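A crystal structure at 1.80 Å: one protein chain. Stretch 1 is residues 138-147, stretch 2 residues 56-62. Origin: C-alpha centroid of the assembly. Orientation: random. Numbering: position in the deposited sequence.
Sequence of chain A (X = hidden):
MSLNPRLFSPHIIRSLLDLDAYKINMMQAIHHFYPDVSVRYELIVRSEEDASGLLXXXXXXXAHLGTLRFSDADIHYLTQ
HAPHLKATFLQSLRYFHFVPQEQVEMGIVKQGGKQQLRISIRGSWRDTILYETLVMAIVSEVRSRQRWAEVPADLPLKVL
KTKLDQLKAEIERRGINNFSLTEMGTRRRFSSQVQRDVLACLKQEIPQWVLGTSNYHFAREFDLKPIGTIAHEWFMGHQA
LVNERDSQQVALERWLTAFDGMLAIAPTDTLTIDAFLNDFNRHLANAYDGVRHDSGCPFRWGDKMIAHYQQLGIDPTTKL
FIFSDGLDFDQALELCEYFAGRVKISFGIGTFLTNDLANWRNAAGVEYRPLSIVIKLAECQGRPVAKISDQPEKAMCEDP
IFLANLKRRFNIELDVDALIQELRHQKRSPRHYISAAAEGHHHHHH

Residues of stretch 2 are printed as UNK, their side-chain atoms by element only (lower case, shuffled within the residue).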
ATOM      1  N   ILE A 138       4.143  12.820   2.900  1.00 19.02           N
ATOM      2  CA  ILE A 138       4.251  14.248   3.083  1.00 20.68           C
ATOM      3  C   ILE A 138       3.118  14.721   4.002  1.00 19.86           C
ATOM      4  O   ILE A 138       3.367  15.428   4.937  1.00 20.25           O
ATOM      5  CB  ILE A 138       4.147  14.967   1.699  1.00 19.72           C
ATOM      6  CG1 ILE A 138       5.520  14.904   0.973  1.00 19.52           C
ATOM      7  CG2 ILE A 138       3.695  16.438   1.896  1.00 20.42           C
ATOM      8  CD1 ILE A 138       5.395  15.196  -0.539  1.00 19.27           C
ATOM      9  N   VAL A 139       1.875  14.359   3.695  1.00 19.96           N
ATOM     10  CA  VAL A 139       0.755  14.817   4.541  1.00 22.06           C
ATOM     11  C   VAL A 139       0.914  14.318   5.981  1.00 21.11           C
ATOM     12  O   VAL A 139       0.769  15.080   6.907  1.00 21.71           O
ATOM     13  CB  VAL A 139      -0.634  14.406   4.005  1.00 21.38           C
ATOM     14  CG1 VAL A 139      -1.759  14.875   4.948  1.00 24.78           C
ATOM     15  CG2 VAL A 139      -0.877  15.017   2.620  1.00 22.10           C
ATOM     16  N   SER A 140       1.256  13.036   6.134  1.00 21.24           N
ATOM     17  CA  SER A 140       1.592  12.498   7.463  1.00 21.02           C
ATOM     18  C   SER A 140       2.631  13.276   8.213  1.00 21.61           C
ATOM     19  O   SER A 140       2.370  13.726   9.355  1.00 20.74           O
ATOM     20  CB  SER A 140       1.970  10.994   7.394  1.00 20.51           C
ATOM     21  OG  SER A 140       2.019  10.480   8.725  1.00 23.74           O
ATOM     22  N   GLU A 141       3.794  13.475   7.593  1.00 20.32           N
ATOM     23  CA  GLU A 141       4.906  14.140   8.261  1.00 20.87           C
ATOM     24  C   GLU A 141       4.708  15.650   8.519  1.00 22.34           C
ATOM     25  O   GLU A 141       5.223  16.175   9.526  1.00 23.97           O
ATOM     26  CB  GLU A 141       6.243  13.883   7.549  1.00 20.67           C
ATOM     27  CG  GLU A 141       7.380  14.528   8.338  1.00 21.60           C
ATOM     28  CD  GLU A 141       8.750  14.018   8.015  1.00 22.30           C
ATOM     29  OE1 GLU A 141       9.715  14.696   8.440  1.00 25.68           O
ATOM     30  OE2 GLU A 141       8.883  12.989   7.323  1.00 22.34           O
ATOM     31  N   VAL A 142       4.082  16.367   7.573  1.00 21.54           N
ATOM     32  CA  VAL A 142       3.747  17.759   7.819  1.00 23.58           C
ATOM     33  C   VAL A 142       2.877  17.888   9.062  1.00 22.88           C
ATOM     34  O   VAL A 142       3.141  18.730   9.956  1.00 25.37           O
ATOM     35  CB  VAL A 142       3.070  18.393   6.594  1.00 22.59           C
ATOM     36  CG1 VAL A 142       2.426  19.727   6.957  1.00 23.47           C
ATOM     37  CG2 VAL A 142       4.102  18.589   5.489  1.00 24.35           C
ATOM     38  N   ARG A 143       1.914  16.988   9.185  1.00 22.94           N
ATOM     39  CA  ARG A 143       1.045  16.980  10.359  1.00 24.69           C
ATOM     40  C   ARG A 143       1.859  16.715  11.638  1.00 24.53           C
ATOM     41  O   ARG A 143       1.651  17.371  12.658  1.00 25.48           O
ATOM     42  CB  ARG A 143      -0.064  15.928  10.165  1.00 25.27           C
ATOM     43  CG  ARG A 143      -1.125  15.910  11.247  1.00 27.64           C
ATOM     44  CD  ARG A 143      -0.901  14.747  12.215  1.00 29.51           C
ATOM     45  NE  ARG A 143      -2.115  14.418  12.983  1.00 29.10           N
ATOM     46  CZ  ARG A 143      -2.265  13.310  13.705  1.00 29.10           C
ATOM     47  NH1 ARG A 143      -1.278  12.417  13.776  1.00 25.65           N
ATOM     48  NH2 ARG A 143      -3.416  13.079  14.331  1.00 29.36           N
ATOM     49  N   SER A 144       2.772  15.750  11.584  1.00 22.58           N
ATOM     50  CA  SER A 144       3.675  15.521  12.697  1.00 21.86           C
ATOM     51  C   SER A 144       4.453  16.766  13.076  1.00 22.71           C
ATOM     52  O   SER A 144       4.447  17.152  14.247  1.00 23.73           O
ATOM     53  CB  SER A 144       4.650  14.362  12.426  1.00 20.92           C
ATOM     54  OG  SER A 144       3.909  13.160  12.133  1.00 19.85           O
ATOM     55  N   ARG A 145       5.120  17.390  12.089  1.00 21.57           N
ATOM     56  CA  ARG A 145       5.892  18.633  12.319  1.00 23.10           C
ATOM     57  C   ARG A 145       5.069  19.748  12.881  1.00 24.96           C
ATOM     58  O   ARG A 145       5.582  20.576  13.710  1.00 25.39           O
ATOM     59  CB  ARG A 145       6.530  19.083  10.999  1.00 22.98           C
ATOM     60  CG  ARG A 145       7.676  18.186  10.627  1.00 23.97           C
ATOM     61  CD  ARG A 145       8.034  18.330   9.153  1.00 26.70           C
ATOM     62  NE  ARG A 145       9.159  17.449   8.802  1.00 28.23           N
ATOM     63  CZ  ARG A 145      10.334  17.864   8.360  1.00 31.48           C
ATOM     64  NH1 ARG A 145      10.588  19.174   8.279  1.00 37.18           N
ATOM     65  NH2 ARG A 145      11.276  16.968   8.044  1.00 27.34           N
ATOM     66  N   GLN A 146       3.842  19.887  12.388  1.00 26.54           N
ATOM     67  CA  GLN A 146       3.032  21.043  12.757  1.00 28.33           C
ATOM     68  C   GLN A 146       2.319  20.855  14.087  1.00 30.88           C
ATOM     69  O   GLN A 146       2.200  21.816  14.889  1.00 29.87           O
ATOM     70  CB  GLN A 146       2.062  21.411  11.672  1.00 32.06           C
ATOM     71  CG  GLN A 146       2.676  22.466  10.785  1.00 38.07           C
ATOM     72  CD  GLN A 146       1.811  22.898   9.634  1.00 40.06           C
ATOM     73  OE1 GLN A 146       2.331  23.129   8.558  1.00 44.77           O
ATOM     74  NE2 GLN A 146       0.496  23.076   9.863  1.00 39.41           N
ATOM     75  N   ARG A 147       1.909  19.616  14.347  1.00 28.38           N
ATOM     76  CA  ARG A 147       1.008  19.323  15.474  1.00 28.49           C
ATOM     77  C   ARG A 147       1.580  18.422  16.561  1.00 28.02           C
ATOM     78  O   ARG A 147       1.042  18.388  17.671  1.00 28.09           O
ATOM     79  CB  ARG A 147      -0.317  18.818  14.947  1.00 28.06           C
ATOM     80  CG  ARG A 147      -1.016  19.893  14.137  1.00 31.17           C
ATOM     81  CD  ARG A 147      -2.183  19.357  13.355  1.00 33.00           C
ATOM     82  NE  ARG A 147      -2.877  20.441  12.635  1.00 36.23           N
ATOM     83  CZ  ARG A 147      -4.060  20.291  12.052  1.00 37.37           C
ATOM     84  NH1 ARG A 147      -4.634  21.301  11.413  1.00 41.50           N
ATOM     85  NH2 ARG A 147      -4.673  19.125  12.101  1.00 37.65           N
ATOM     86  N   UNK A  56      -0.863  24.806   3.626  1.00 40.24           N
ATOM     87  CA  UNK A  56       0.328  25.606   3.170  1.00 39.61           C
ATOM     88  C   UNK A  56       1.639  24.822   3.012  1.00 39.34           C
ATOM     89  O   UNK A  56       2.278  24.860   1.927  1.00 36.90           O
ATOM     90  c   UNK A  56       0.028  28.145   3.412  1.00 51.24           C
ATOM     91  o   UNK A  56       0.193  29.222   4.031  1.00 52.35           O
ATOM     92  o   UNK A  56      -0.572  28.098   2.316  1.00 51.99           O
ATOM     93  c   UNK A  56       0.575  26.852   4.037  1.00 47.95           C
ATOM     94  N   UNK A  57       2.043  24.106   4.071  1.00 36.30           N
ATOM     95  CA  UNK A  57       3.277  23.312   4.025  1.00 34.66           C
ATOM     96  C   UNK A  57       3.142  22.078   3.144  1.00 32.98           C
ATOM     97  O   UNK A  57       4.109  21.646   2.508  1.00 34.18           O
ATOM     98  c   UNK A  57       3.756  22.922   5.432  1.00 36.12           C
ATOM     99  N   UNK A  58       1.946  21.535   3.049  1.00 28.07           N
ATOM    100  CA  UNK A  58       1.771  20.435   2.134  1.00 28.74           C
ATOM    101  C   UNK A  58       2.013  20.930   0.702  1.00 28.96           C
ATOM    102  O   UNK A  58       2.681  20.274  -0.081  1.00 27.85           O
ATOM    103  c   UNK A  58      -1.074  18.653   4.011  1.00 30.27           C
ATOM    104  c   UNK A  58       0.324  19.119   3.632  1.00 28.43           C
ATOM    105  c   UNK A  58       0.393  19.800   2.277  1.00 27.16           C
ATOM    106  c   UNK A  58       0.128  18.801   1.148  1.00 28.96           C
ATOM    107  N   UNK A  59       1.503  22.126   0.380  1.00 32.29           N
ATOM    108  CA  UNK A  59       1.640  22.655  -0.990  1.00 31.15           C
ATOM    109  C   UNK A  59       3.084  22.796  -1.319  1.00 29.94           C
ATOM    110  O   UNK A  59       3.521  22.491  -2.421  1.00 29.93           O
ATOM    111  c   UNK A  59       1.024  24.028  -1.051  1.00 36.59           C
ATOM    112  c   UNK A  59      -3.136  25.724  -1.553  1.00 43.78           C
ATOM    113  n   UNK A  59      -2.102  25.230  -2.198  1.00 46.12           N
ATOM    114  n   UNK A  59      -2.949  26.438  -0.455  1.00 44.35           N
ATOM    115  c   UNK A  59       0.090  24.241  -2.187  1.00 38.49           C
ATOM    116  c   UNK A  59      -0.741  25.439  -1.796  1.00 42.75           C
ATOM    117  n   UNK A  59      -4.348  25.477  -2.011  1.00 49.77           N
ATOM    118  N   UNK A  60       3.847  23.267  -0.342  1.00 29.66           N
ATOM    119  CA  UNK A  60       5.238  23.555  -0.577  1.00 31.34           C
ATOM    120  C   UNK A  60       5.993  22.255  -0.862  1.00 29.07           C
ATOM    121  O   UNK A  60       6.840  22.196  -1.749  1.00 29.07           O
ATOM    122  c   UNK A  60       7.825  25.346   1.687  1.00 46.59           C
ATOM    123  n   UNK A  60       9.104  25.707   1.654  1.00 50.07           N
ATOM    124  c   UNK A  60       5.825  24.304   0.617  1.00 36.27           C
ATOM    125  c   UNK A  60       7.322  24.516   0.528  1.00 40.93           C
ATOM    126  o   UNK A  60       7.061  25.676   2.599  1.00 52.37           O
ATOM    127  N   UNK A  61       5.695  21.229  -0.069  1.00 27.95           N
ATOM    128  CA  UNK A  61       6.344  19.932  -0.197  1.00 28.69           C
ATOM    129  C   UNK A  61       5.993  19.266  -1.463  1.00 24.85           C
ATOM    130  O   UNK A  61       6.858  18.621  -2.062  1.00 25.02           O
ATOM    131  o   UNK A  61       8.589  18.812   1.700  1.00 36.43           O
ATOM    132  c   UNK A  61       7.929  19.662   2.343  1.00 36.00           C
ATOM    133  o   UNK A  61       8.460  20.515   3.067  1.00 38.60           O
ATOM    134  c   UNK A  61       5.933  19.028   0.959  1.00 29.05           C
ATOM    135  c   UNK A  61       6.414  19.627   2.267  1.00 31.66           C
ATOM    136  N   UNK A  62       4.710  19.381  -1.876  1.00 25.81           N
ATOM    137  CA  UNK A  62       4.236  18.720  -3.085  1.00 25.11           C
ATOM    138  C   UNK A  62       4.903  19.404  -4.257  1.00 24.26           C
ATOM    139  O   UNK A  62       5.485  18.761  -5.097  1.00 23.65           O
ATOM    140  c   UNK A  62       0.687  17.314  -2.153  1.00 32.42           C
ATOM    141  c   UNK A  62       2.680  18.636  -3.189  1.00 27.44           C
ATOM    142  c   UNK A  62       2.155  17.701  -2.076  1.00 30.34           C
ATOM    143  c   UNK A  62       2.254  18.120  -4.557  1.00 27.70           C
TER
HETATM  144  O   HOH W   1       1.143  24.564   6.416  1.00 43.85           O

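Both stretches are helical, and their axes approach to 9.6 Å with an angle of 135° between their N-to-C directions, so the second helix runs roughly against the first.

Position 56 carries two side-chain carbons, the second bearing two oxygens. Its CA-to-CB bond points sideways and the end of the side chain leads away, so it touches nothing on stretch 1. This short carboxylate is Asp 56; its backbone O accepts a hydrogen bond from the N of position 60, one turn on.

Position 57 has a single side-chain carbon, pointing toward stretch 1. That one atom, CB, lies 3.8 Å from CG1 of Val 142 and 3.4 Å from OE1 of Gln 146. A lone carbon means alanine, Ala 57. Its backbone is also tied to the first helix through a water whose oxygen accepts from N of Ala 57 at 2.6 Å and lies 2.8 Å from OE1 of Gln 146.

At position 58 there are four carbons, forked at the first, with one arm two carbons long. The CA-to-CB bond points sideways, but the end of the side chain comes nearer to stretch 1, and its carbons touch Ile 138, Val 139 and Val 142. This beta-branched pattern without heteroatoms is Ile 58. Here CD1 of Ile 58 packs against CG2 of Val 139 at 3.9 Å, CG1 of Ile 58 lies 4.0 Å from CG1 of Val 142, and CG2 of Ile 58 meets CG2 of Ile 138 at 4.3 Å. Ile 58 thus packs against three residues of the first helix.

Position 59 shows three carbons, a nitrogen, and then a carbon carrying two more nitrogens. It points away from stretch 1 and makes no contact with it. The guanidinium group identifies Arg 59, which touches a crystal neighbour.

Position 60 holds three carbons, the third bearing one oxygen and one nitrogen, and is out of reach of stretch 1. This amide at the end of an unbranched chain is Gln 60; it too is exposed and touches a crystal neighbour.

Position 61 has three carbons, the third carrying two oxygens, and its first carbon points toward stretch 1. CB lies 3.5 Å from CG2 of Ile 138, and the second carbon approaches Val 142. The residue is Glu 61, and its CG lies 4.1 Å from CG2 of Val 142, so the aliphatic part of an acidic side chain supplies the contact.

Position 62 repeats the pattern of four carbons forked at the first, with one arm of two carbons, and touches Ile 138. It is Ile 62. Its CG1 reaches CD1 of Ile 138 at 4.4 Å, a looser contact at the far end of the stretch.

The contact works by packing. Ile 138 and Val 142, one helical turn apart, both point toward the second helix, and Val 139 adds to them from the side. Positions 57, 58, 61 and 62 meet this surface, while 56, 59 and 60 do not. No direct hydrogen bond crosses between the stretches; the water between Ala 57 and Gln 146 provides a polar link beside the apolar contacts.

Stretch 2, residues 56-62: DAIRQEI
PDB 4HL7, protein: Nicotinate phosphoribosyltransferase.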